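PDB 6XTZ: dally-like, isoform A from Drosophila melanogaster, which probably acts as a cell-surface proteoglycan of the glypican family that binds Wnt and Hedgehog proteins, shielding the palmitoleate of Wnt to enable signalling at a distance. Local coordinates for residues R38-S42 and C236-K240; F155-N159 and T315-F319; P181-V185 and E302-F307. The protein carries 5 engineered substitutions. All blocks are in the same frame, centred on the assembly; numbering follows the deposited sequence.

Contact 1: R38-S42 and C236-K240; sequences RYCES and CGACK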
ATOM      1  N   ARG A  38     -26.264 -28.692  14.539  1.00 45.97           N
ATOM      2  CA  ARG A  38     -24.828 -28.753  14.289  1.00 46.73           C
ATOM      3  C   ARG A  38     -24.049 -27.660  15.003  1.00 56.49           C
ATOM      4  O   ARG A  38     -22.915 -27.900  15.433  1.00 58.48           O
ATOM      5  CB  ARG A  38     -24.551 -28.659  12.786  1.00 46.95           C
ATOM      6  CG  ARG A  38     -25.064 -29.837  11.981  1.00 56.50           C
ATOM      7  CD  ARG A  38     -24.695 -29.696  10.512  1.00 55.28           C
ATOM      8  NE  ARG A  38     -25.475 -28.660   9.841  1.00 54.32           N
ATOM      9  CZ  ARG A  38     -25.372 -28.373   8.548  1.00 53.17           C
ATOM     10  NH1 ARG A  38     -24.521 -29.044   7.785  1.00 51.18           N
ATOM     11  NH2 ARG A  38     -26.124 -27.419   8.015  1.00 54.74           N
ATOM     12  N   TYR A  39     -24.622 -26.468  15.131  1.00 58.02           N
ATOM     13  CA  TYR A  39     -23.900 -25.321  15.664  1.00 48.96           C
ATOM     14  C   TYR A  39     -24.489 -24.812  16.969  1.00 50.62           C
ATOM     15  O   TYR A  39     -23.739 -24.547  17.916  1.00 50.00           O
ATOM     16  CB  TYR A  39     -23.872 -24.191  14.625  1.00 49.01           C
ATOM     17  CG  TYR A  39     -23.543 -24.667  13.230  1.00 47.68           C
ATOM     18  CD1 TYR A  39     -22.350 -25.329  12.964  1.00 49.04           C
ATOM     19  CD2 TYR A  39     -24.420 -24.450  12.175  1.00 42.82           C
ATOM     20  CE1 TYR A  39     -22.044 -25.766  11.690  1.00 46.02           C
ATOM     21  CE2 TYR A  39     -24.122 -24.883  10.897  1.00 41.95           C
ATOM     22  CZ  TYR A  39     -22.933 -25.541  10.662  1.00 47.20           C
ATOM     23  OH  TYR A  39     -22.631 -25.973   9.392  1.00 54.34           O
ATOM     24  N   CYS A  40     -25.807 -24.662  17.049  1.00 50.97           N
ATOM     25  CA  CYS A  40     -26.420 -24.270  18.307  1.00 46.84           C
ATOM     26  C   CYS A  40     -26.398 -25.435  19.290  1.00 48.81           C
ATOM     27  O   CYS A  40     -26.182 -26.593  18.924  1.00 52.91           O
ATOM     28  CB  CYS A  40     -27.859 -23.802  18.093  1.00 44.49           C
ATOM     29  SG  CYS A  40     -28.069 -22.541  16.820  1.00 54.81           S
ATOM     30  N   GLU A  41     -26.625 -25.113  20.559  1.00 51.83           N
ATOM     31  CA  GLU A  41     -26.764 -26.140  21.578  1.00 59.45           C
ATOM     32  C   GLU A  41     -28.141 -26.785  21.484  1.00 59.80           C
ATOM     33  O   GLU A  41     -29.148 -26.107  21.264  1.00 60.48           O
ATOM     34  CB  GLU A  41     -26.557 -25.549  22.974  1.00 65.36           C
ATOM     35  CG  GLU A  41     -26.583 -26.586  24.089  1.00 74.55           C
ATOM     36  CD  GLU A  41     -26.392 -25.977  25.465  1.00 79.69           C
ATOM     37  OE1 GLU A  41     -26.446 -24.735  25.581  1.00 79.73           O
ATOM     38  OE2 GLU A  41     -26.186 -26.743  26.432  1.00 80.51           O
ATOM     39  N   SER A  42     -28.175 -28.110  21.641  1.00 54.27           N
ATOM     40  CA  SER A  42     -29.412 -28.886  21.666  1.00 56.06           C
ATOM     41  C   SER A  42     -29.510 -29.562  23.028  1.00 61.06           C
ATOM     42  O   SER A  42     -29.168 -30.744  23.172  1.00 62.12           O
ATOM     43  CB  SER A  42     -29.453 -29.915  20.539  1.00 55.62           C
ATOM     44  OG  SER A  42     -29.756 -29.302  19.302  1.00 62.15           O
ATOM     45  N   CYS A 236     -27.892 -18.286  17.113  1.00 55.51           N
ATOM     46  CA  CYS A 236     -28.299 -19.304  18.077  1.00 55.55           C
ATOM     47  C   CYS A 236     -28.938 -18.726  19.333  1.00 56.83           C
ATOM     48  O   CYS A 236     -29.538 -19.487  20.101  1.00 54.90           O
ATOM     49  CB  CYS A 236     -27.103 -20.174  18.462  1.00 52.22           C
ATOM     50  SG  CYS A 236     -26.532 -21.252  17.132  1.00 54.32           S
ATOM     51  N   GLY A 237     -28.828 -17.417  19.562  1.00 56.39           N
ATOM     52  CA  GLY A 237     -29.520 -16.821  20.693  1.00 56.54           C
ATOM     53  C   GLY A 237     -31.026 -16.958  20.587  1.00 54.98           C
ATOM     54  O   GLY A 237     -31.705 -17.236  21.577  1.00 51.91           O
ATOM     55  N   ALA A 238     -31.568 -16.777  19.380  1.00 55.20           N
ATOM     56  CA  ALA A 238     -33.006 -16.917  19.189  1.00 50.99           C
ATOM     57  C   ALA A 238     -33.456 -18.363  19.340  1.00 55.36           C
ATOM     58  O   ALA A 238     -34.615 -18.618  19.686  1.00 51.00           O
ATOM     59  CB  ALA A 238     -33.412 -16.375  17.820  1.00 47.50           C
ATOM     60  N   CYS A 239     -32.562 -19.322  19.086  1.00 55.37           N
ATOM     61  CA  CYS A 239     -32.918 -20.725  19.257  1.00 55.45           C
ATOM     62  C   CYS A 239     -33.167 -21.088  20.717  1.00 56.76           C
ATOM     63  O   CYS A 239     -33.829 -22.095  20.986  1.00 57.66           O
ATOM     64  CB  CYS A 239     -31.829 -21.624  18.670  1.00 56.48           C
ATOM     65  SG  CYS A 239     -31.565 -21.391  16.894  1.00 56.10           S
ATOM     66  N   LYS A 240     -32.658 -20.296  21.658  1.00 56.07           N
ATOM     67  CA  LYS A 240     -32.950 -20.475  23.073  1.00 60.28           C
ATOM     68  C   LYS A 240     -34.046 -19.540  23.569  1.00 59.56           C
ATOM     69  O   LYS A 240     -34.203 -19.378  24.783  1.00 58.53           O
ATOM     70  CB  LYS A 240     -31.686 -20.277  23.910  1.00 60.17           C
ATOM     71  CG  LYS A 240     -30.695 -21.430  23.841  1.00 58.61           C
ATOM     72  CD  LYS A 240     -29.611 -21.274  24.892  1.00 60.05           C
ATOM     73  CE  LYS A 240     -28.723 -22.501  24.945  1.00 62.02           C
ATOM     74  NZ  LYS A 240     -27.726 -22.430  26.048  1.00 62.27           N
TER
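Glu41 and Lys240 form a salt bridge, Lys240 NZ donating to Glu41 OE1 over 2.7 Å, beside the disulfide between Cys40 and Cys236 in the cysteine-rich end of the elongated glypican core. The ammonium meets OE1 nearly head-on along its C-O bond. Both side chains are extended and slant across one another; Glu41 reaches its partner because CG stands anti to the backbone N (chi1 -176°), which carries the carboxylate out toward the lysine. NZ has a second mate in the carbonyl O of His487, so the lysine ties the loop 38-42 and a third part of the chain to residues 236-240. With an alanine in place of Lys240, the carboxylate of Glu41 is likely to lose its counter-charge and become free to turn, and His487 O to lose this donor.

Next to this salt bridge is the Cys40-Cys236 disulfide, with a CB-SG-SG-CB torsion of -82°, near the relaxed value of about 90° in magnitude. The backbones come near here, Cys40 CA lying 5.3 Å from Cys236 CA. On the loop side, the carboxylate of Glu54, on helix 51-110, takes hydrogen bonds from the backbone N atoms of Arg38, Tyr39 and Cys40, and so helps to fix the loop from which Cys40 projects. Packing outward is sparse: Tyr39 C approaches Cys236 SG at 4.1 Å. A second disulfide, from Cys239 to Cys49, runs close by, and the two bridges touch where Cys40 SG rests 3.7 Å from Cys239 SG.

Contact 2: F155-N159 and T315-F319; sequences FTVLN and TNRVF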
ATOM      1  N   PHE A 155      35.980  20.567 -21.929  1.00 86.62           N
ATOM      2  CA  PHE A 155      37.426  20.565 -22.107  1.00 87.19           C
ATOM      3  C   PHE A 155      37.828  20.957 -23.524  1.00 89.54           C
ATOM      4  O   PHE A 155      38.900  21.540 -23.720  1.00 88.29           O
ATOM      5  CB  PHE A 155      37.988  19.187 -21.754  1.00 86.63           C
ATOM      6  CG  PHE A 155      39.410  18.978 -22.188  1.00 88.25           C
ATOM      7  CD1 PHE A 155      40.457  19.544 -21.479  1.00 88.42           C
ATOM      8  CD2 PHE A 155      39.700  18.203 -23.298  1.00 90.41           C
ATOM      9  CE1 PHE A 155      41.767  19.348 -21.877  1.00 91.58           C
ATOM     10  CE2 PHE A 155      41.006  18.003 -23.700  1.00 93.40           C
ATOM     11  CZ  PHE A 155      42.041  18.577 -22.989  1.00 93.57           C
ATOM     12  N   THR A 156      36.989  20.655 -24.517  1.00 90.29           N
ATOM     13  CA  THR A 156      37.319  21.002 -25.895  1.00 94.18           C
ATOM     14  C   THR A 156      37.248  22.507 -26.122  1.00 98.86           C
ATOM     15  O   THR A 156      38.183  23.109 -26.660  1.00103.05           O
ATOM     16  CB  THR A 156      36.387  20.269 -26.861  1.00 92.24           C
ATOM     17  OG1 THR A 156      35.049  20.281 -26.343  1.00 93.10           O
ATOM     18  CG2 THR A 156      36.855  18.835 -27.065  1.00 90.04           C
ATOM     19  N   VAL A 157      36.143  23.136 -25.715  1.00 97.60           N
ATOM     20  CA  VAL A 157      35.964  24.553 -25.999  1.00 99.81           C
ATOM     21  C   VAL A 157      36.842  25.420 -25.112  1.00104.99           C
ATOM     22  O   VAL A 157      37.160  26.557 -25.480  1.00108.55           O
ATOM     23  CB  VAL A 157      34.485  24.943 -25.863  1.00 95.33           C
ATOM     24  CG1 VAL A 157      33.676  24.205 -26.892  1.00 94.57           C
ATOM     25  CG2 VAL A 157      33.982  24.646 -24.457  1.00 92.31           C
ATOM     26  N   LEU A 158      37.242  24.917 -23.944  1.00103.95           N
ATOM     27  CA  LEU A 158      38.267  25.613 -23.177  1.00100.81           C
ATOM     28  C   LEU A 158      39.569  25.679 -23.963  1.00 99.50           C
ATOM     29  O   LEU A 158      40.254  26.709 -23.965  1.00 98.64           O
ATOM     30  CB  LEU A 158      38.485  24.921 -21.833  1.00102.65           C
ATOM     31  CG  LEU A 158      39.578  25.530 -20.953  1.00105.66           C
ATOM     32  CD1 LEU A 158      39.042  26.716 -20.162  1.00106.67           C
ATOM     33  CD2 LEU A 158      40.165  24.472 -20.036  1.00106.58           C
ATOM     34  N   ASN A 159      39.912  24.596 -24.655  1.00110.71           N
ATOM     35  CA  ASN A 159      41.131  24.527 -25.458  1.00110.13           C
ATOM     36  C   ASN A 159      40.804  24.642 -26.946  1.00110.92           C
ATOM     37  O   ASN A 159      41.111  23.762 -27.752  1.00109.97           O
ATOM     38  CB  ASN A 159      41.889  23.238 -25.158  1.00109.72           C
ATOM     39  CG  ASN A 159      42.367  23.166 -23.725  1.00112.74           C
ATOM     40  OD1 ASN A 159      42.003  23.999 -22.895  1.00112.90           O
ATOM     41  ND2 ASN A 159      43.182  22.161 -23.422  1.00115.11           N
ATOM     42  N   THR A 315      43.209  21.457 -17.130  1.00103.94           N
ATOM     43  CA  THR A 315      43.669  21.313 -18.506  1.00106.61           C
ATOM     44  C   THR A 315      45.125  20.876 -18.580  1.00112.39           C
ATOM     45  O   THR A 315      45.535  20.297 -19.592  1.00114.37           O
ATOM     46  CB  THR A 315      43.474  22.622 -19.277  1.00108.11           C
ATOM     47  OG1 THR A 315      43.772  22.409 -20.663  1.00108.97           O
ATOM     48  CG2 THR A 315      44.386  23.712 -18.733  1.00112.32           C
ATOM     49  N   ASN A 316      45.911  21.135 -17.533  1.00114.63           N
ATOM     50  CA  ASN A 316      47.275  20.625 -17.479  1.00116.54           C
ATOM     51  C   ASN A 316      47.316  19.179 -16.999  1.00116.35           C
ATOM     52  O   ASN A 316      48.168  18.407 -17.450  1.00121.30           O
ATOM     53  CB  ASN A 316      48.134  21.504 -16.567  1.00118.29           C
ATOM     54  CG  ASN A 316      48.316  22.910 -17.112  1.00119.15           C
ATOM     55  OD1 ASN A 316      48.491  23.105 -18.316  1.00118.22           O
ATOM     56  ND2 ASN A 316      48.277  23.897 -16.225  1.00120.06           N
ATOM     57  N   ARG A 317      46.407  18.798 -16.098  1.00109.25           N
ATOM     58  CA  ARG A 317      46.378  17.422 -15.617  1.00109.08           C
ATOM     59  C   ARG A 317      45.822  16.472 -16.670  1.00109.89           C
ATOM     60  O   ARG A 317      46.149  15.279 -16.662  1.00107.02           O
ATOM     61  CB  ARG A 317      45.560  17.337 -14.327  1.00106.08           C
ATOM     62  CG  ARG A 317      45.655  16.002 -13.607  1.00107.09           C
ATOM     63  CD  ARG A 317      44.957  16.054 -12.257  1.00109.66           C
ATOM     64  NE  ARG A 317      44.920  14.748 -11.607  1.00112.54           N
ATOM     65  CZ  ARG A 317      44.353  14.516 -10.427  1.00115.60           C
ATOM     66  NH1 ARG A 317      43.776  15.506  -9.759  1.00115.69           N
ATOM     67  NH2 ARG A 317      44.364  13.294  -9.912  1.00117.39           N
ATOM     68  N   VAL A 318      44.989  16.976 -17.583  1.00113.30           N
ATOM     69  CA  VAL A 318      44.480  16.138 -18.664  1.00111.23           C
ATOM     70  C   VAL A 318      45.583  15.843 -19.674  1.00112.25           C
ATOM     71  O   VAL A 318      45.708  14.713 -20.163  1.00112.52           O
ATOM     72  CB  VAL A 318      43.260  16.803 -19.327  1.00107.92           C
ATOM     73  CG1 VAL A 318      42.857  16.049 -20.584  1.00106.15           C
ATOM     74  CG2 VAL A 318      42.097  16.863 -18.352  1.00105.24           C
ATOM     75  N   PHE A 319      46.403  16.847 -19.998  1.00112.34           N
ATOM     76  CA  PHE A 319      47.534  16.619 -20.893  1.00111.47           C
ATOM     77  C   PHE A 319      48.496  15.586 -20.322  1.00114.10           C
ATOM     78  O   PHE A 319      49.115  14.829 -21.079  1.00110.01           O
ATOM     79  CB  PHE A 319      48.267  17.934 -21.164  1.00106.79           C
ATOM     80  CG  PHE A 319      47.501  18.889 -22.037  1.00103.22           C
ATOM     81  CD1 PHE A 319      46.568  18.421 -22.948  1.00 99.72           C
ATOM     82  CD2 PHE A 319      47.718  20.254 -21.947  1.00103.12           C
ATOM     83  CE1 PHE A 319      45.863  19.298 -23.751  1.00 98.57           C
ATOM     84  CE2 PHE A 319      47.016  21.136 -22.747  1.00102.91           C
ATOM     85  CZ  PHE A 319      46.088  20.657 -23.650  1.00101.13           C
TER
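Phe155 and Thr315 are the nearest backbone pair, their CA atoms 7.2 Å apart, where helix 139-158 meets helix 296-322 through side chains. This is helix-helix packing at one end of the elongated, all-helical glypican core, and Phe155 fills its middle. A chi1 of 167° puts CG anti to the backbone N and directs the ring at helix 296-322, where Val318 comes from the opposite direction to lay CG1 over one face. This is a CH-pi contact, CG1 sitting 4.0 Å from the ring centroid and 29° off the normal. At the edge of the same ring, near its plane, Phe319 CE1 approaches Phe155 CZ at 4.0 Å. Phe164 adds an edge-to-face ring pair to Phe155, and Val172 and Met176 of helix 169-176 also touch it, so the phenylalanine is enclosed by several parts of the fold.

Further along the chain, Leu158 slants against Thr315, its CD2 lying 3.9 Å from Thr315 CB. The amide of Asn159 settles beside the Thr315 hydroxyl and approaches the Phe319 ring, their planes 47° apart. Phe319 also meets the ring of Tyr162, in the chain just beyond Asn159.

The chemistry thus implies mainly apolar packing, the buried Phe155 ring held between Val318 CG1 on a face and Phe319 at an edge, with a small polar spot at Thr315 and Asn159.

Contact 3: P181-V185 and E302-F307; sequences PFGDV and EAIMNF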
ATOM      1  N   PRO A 181      35.672  18.750 -12.433  1.00 64.86           N
ATOM      2  CA  PRO A 181      35.835  20.093 -13.016  1.00 67.97           C
ATOM      3  C   PRO A 181      34.860  21.120 -12.467  1.00 65.65           C
ATOM      4  O   PRO A 181      35.212  22.303 -12.375  1.00 63.01           O
ATOM      5  CB  PRO A 181      35.610  19.856 -14.519  1.00 68.77           C
ATOM      6  CG  PRO A 181      35.742  18.377 -14.719  1.00 66.11           C
ATOM      7  CD  PRO A 181      35.291  17.749 -13.444  1.00 66.81           C
ATOM      8  N   PHE A 182      33.647  20.709 -12.103  1.00 56.17           N
ATOM      9  CA  PHE A 182      32.632  21.621 -11.594  1.00 55.32           C
ATOM     10  C   PHE A 182      32.548  21.620 -10.073  1.00 56.51           C
ATOM     11  O   PHE A 182      31.591  22.164  -9.516  1.00 54.65           O
ATOM     12  CB  PHE A 182      31.261  21.271 -12.180  1.00 55.48           C
ATOM     13  CG  PHE A 182      31.220  21.269 -13.683  1.00 59.61           C
ATOM     14  CD1 PHE A 182      32.051  22.097 -14.418  1.00 61.16           C
ATOM     15  CD2 PHE A 182      30.342  20.436 -14.361  1.00 64.08           C
ATOM     16  CE1 PHE A 182      32.010  22.093 -15.800  1.00 62.98           C
ATOM     17  CE2 PHE A 182      30.296  20.428 -15.743  1.00 65.26           C
ATOM     18  CZ  PHE A 182      31.132  21.258 -16.463  1.00 64.64           C
ATOM     19  N   GLY A 183      33.525  21.027  -9.391  1.00 56.00           N
ATOM     20  CA  GLY A 183      33.434  20.864  -7.954  1.00 54.32           C
ATOM     21  C   GLY A 183      32.522  19.714  -7.576  1.00 54.25           C
ATOM     22  O   GLY A 183      32.496  18.689  -8.265  1.00 48.50           O
ATOM     23  N   ASP A 184      31.766  19.872  -6.491  1.00 56.73           N
ATOM     24  CA  ASP A 184      30.847  18.845  -6.017  1.00 57.08           C
ATOM     25  C   ASP A 184      29.415  19.070  -6.490  1.00 55.74           C
ATOM     26  O   ASP A 184      28.508  18.360  -6.046  1.00 57.61           O
ATOM     27  CB  ASP A 184      30.890  18.766  -4.487  1.00 58.73           C
ATOM     28  CG  ASP A 184      30.549  20.088  -3.818  1.00 61.36           C
ATOM     29  OD1 ASP A 184      30.225  21.063  -4.528  1.00 61.10           O
ATOM     30  OD2 ASP A 184      30.607  20.153  -2.573  1.00 65.40           O
ATOM     31  N   VAL A 185      29.195  20.045  -7.375  1.00 50.87           N
ATOM     32  CA  VAL A 185      27.834  20.336  -7.838  1.00 48.28           C
ATOM     33  C   VAL A 185      27.239  19.173  -8.624  1.00 43.29           C
ATOM     34  O   VAL A 185      26.074  18.813  -8.355  1.00 41.53           O
ATOM     35  CB  VAL A 185      27.819  21.656  -8.624  1.00 46.05           C
ATOM     36  CG1 VAL A 185      26.443  21.914  -9.219  1.00 45.42           C
ATOM     37  CG2 VAL A 185      28.240  22.810  -7.727  1.00 45.97           C
ATOM     38  N   GLU A 302      27.660  28.152  -9.686  1.00 61.29           N
ATOM     39  CA  GLU A 302      28.730  27.605  -8.858  1.00 61.39           C
ATOM     40  C   GLU A 302      29.614  26.658  -9.661  1.00 64.28           C
ATOM     41  O   GLU A 302      30.832  26.616  -9.458  1.00 67.68           O
ATOM     42  CB  GLU A 302      28.146  26.891  -7.638  1.00 61.32           C
ATOM     43  CG  GLU A 302      29.202  26.345  -6.688  1.00 61.82           C
ATOM     44  CD  GLU A 302      28.605  25.624  -5.498  1.00 68.75           C
ATOM     45  OE1 GLU A 302      27.362  25.519  -5.425  1.00 72.21           O
ATOM     46  OE2 GLU A 302      29.378  25.162  -4.633  1.00 70.89           O
ATOM     47  N   ALA A 303      29.018  25.896 -10.581  1.00 64.83           N
ATOM     48  CA  ALA A 303      29.810  25.011 -11.428  1.00 62.98           C
ATOM     49  C   ALA A 303      30.735  25.805 -12.342  1.00 65.22           C
ATOM     50  O   ALA A 303      31.895  25.424 -12.542  1.00 66.19           O
ATOM     51  CB  ALA A 303      28.891  24.105 -12.246  1.00 56.34           C
ATOM     52  N   ILE A 304      30.243  26.912 -12.902  1.00 65.32           N
ATOM     53  CA  ILE A 304      31.080  27.749 -13.756  1.00 65.41           C
ATOM     54  C   ILE A 304      32.166  28.433 -12.933  1.00 64.13           C
ATOM     55  O   ILE A 304      33.319  28.538 -13.366  1.00 61.33           O
ATOM     56  CB  ILE A 304      30.212  28.769 -14.516  1.00 75.50           C
ATOM     57  CG1 ILE A 304      29.219  28.049 -15.429  1.00 76.98           C
ATOM     58  CG2 ILE A 304      31.083  29.723 -15.322  1.00 83.70           C
ATOM     59  CD1 ILE A 304      29.876  27.159 -16.460  1.00 79.56           C
ATOM     60  N   MET A 305      31.815  28.905 -11.734  1.00 65.97           N
ATOM     61  CA  MET A 305      32.809  29.501 -10.847  1.00 66.90           C
ATOM     62  C   MET A 305      33.896  28.497 -10.484  1.00 64.64           C
ATOM     63  O   MET A 305      35.081  28.846 -10.425  1.00 62.85           O
ATOM     64  CB  MET A 305      32.122  30.038  -9.589  1.00 75.28           C
ATOM     65  CG  MET A 305      33.029  30.181  -8.377  1.00 85.27           C
ATOM     66  SD  MET A 305      32.113  30.681  -6.905  1.00 95.57           S
ATOM     67  CE  MET A 305      33.240  30.181  -5.606  1.00 96.43           C
ATOM     68  N   ASN A 306      33.515  27.239 -10.245  1.00 63.60           N
ATOM     69  CA  ASN A 306      34.508  26.213  -9.944  1.00 61.61           C
ATOM     70  C   ASN A 306      35.336  25.854 -11.170  1.00 58.02           C
ATOM     71  O   ASN A 306      36.506  25.479 -11.038  1.00 58.86           O
ATOM     72  CB  ASN A 306      33.826  24.962  -9.385  1.00 61.64           C
ATOM     73  CG  ASN A 306      33.151  25.209  -8.051  1.00 67.89           C
ATOM     74  OD1 ASN A 306      33.557  26.085  -7.288  1.00 71.44           O
ATOM     75  ND2 ASN A 306      32.114  24.432  -7.761  1.00 70.17           N
ATOM     76  N   PHE A 307      34.753  25.957 -12.365  1.00 58.58           N
ATOM     77  CA  PHE A 307      35.489  25.644 -13.582  1.00 64.71           C
ATOM     78  C   PHE A 307      36.450  26.753 -13.986  1.00 66.50           C
ATOM     79  O   PHE A 307      37.433  26.478 -14.678  1.00 66.29           O
ATOM     80  CB  PHE A 307      34.519  25.358 -14.731  1.00 71.82           C
ATOM     81  CG  PHE A 307      35.181  24.795 -15.956  1.00 78.60           C
ATOM     82  CD1 PHE A 307      35.505  23.451 -16.029  1.00 80.87           C
ATOM     83  CD2 PHE A 307      35.481  25.610 -17.035  1.00 80.00           C
ATOM     84  CE1 PHE A 307      36.116  22.929 -17.153  1.00 79.98           C
ATOM     85  CE2 PHE A 307      36.092  25.094 -18.163  1.00 79.82           C
ATOM     86  CZ  PHE A 307      36.410  23.752 -18.221  1.00 77.67           C
TER
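Phe182 O accepts a hydrogen bond from Asn306 ND2 at 2.9 Å, nearly straight at 167°. The donor approaches from above the carbonyl plane, while the oxygen lies almost in the plane of the asparagine amide. Asn306 CG stands beside its backbone N and anti to the carbonyl carbon (chi1 -65°), which places the amide at Phe182 O. This grip fastens the type II' turn Phe182-Val185 to helix 296-322. At the backbone angles of Gly183 a CB would jam against the preceding carbonyl O, and it would also collide with Asn306 ND2.

Phe182 CB rests 3.7 Å from Ala303 CB; the small alanine is consistent with the close backbones, Phe182 CA and Ala303 CA being 4.4 Å apart. The Phe182 and Phe307 rings are inclined at 61°, Phe182 CE1 meeting Phe307 CD1 at 3.8 Å. Pro181 CB approaches the edge of the Phe307 ring, in its plane. Tyr151 of helix 139-158 meets Phe182 edge-to-face. At the Val185 end of the turn, Val185 CG2 lies 3.6 Å from Glu302 CD.

Val185, about 8 Å from the bound O-palmitoleoyl serine, begins helix 185-216; the contact joins a tight interhelical turn to a neighbouring helix of the all-helical glypican core, near its lipid-binding site.

Contacts 2 and 3 belong to one end of the elongated chain, contact 1 to the other: the centres of contacts 1 and 2 are about 92 Å apart, on opposite sides of the chain's centre. Both contacts 2 and 3 use helix 296-322, with their own centres about 15 Å apart, and they touch where Leu158 CD1 packs on Phe307 CE2 at 3.9 Å. All three are partly buried, mixing interior and surface residues. Their chemistry follows the local fold: the loop-rich end is stitched by covalent sulfur bridges and a charge pair, whereas the helical end relies on aromatic and aliphatic packing, supplemented in contact 3 by a side-chain bond to a turn carbonyl.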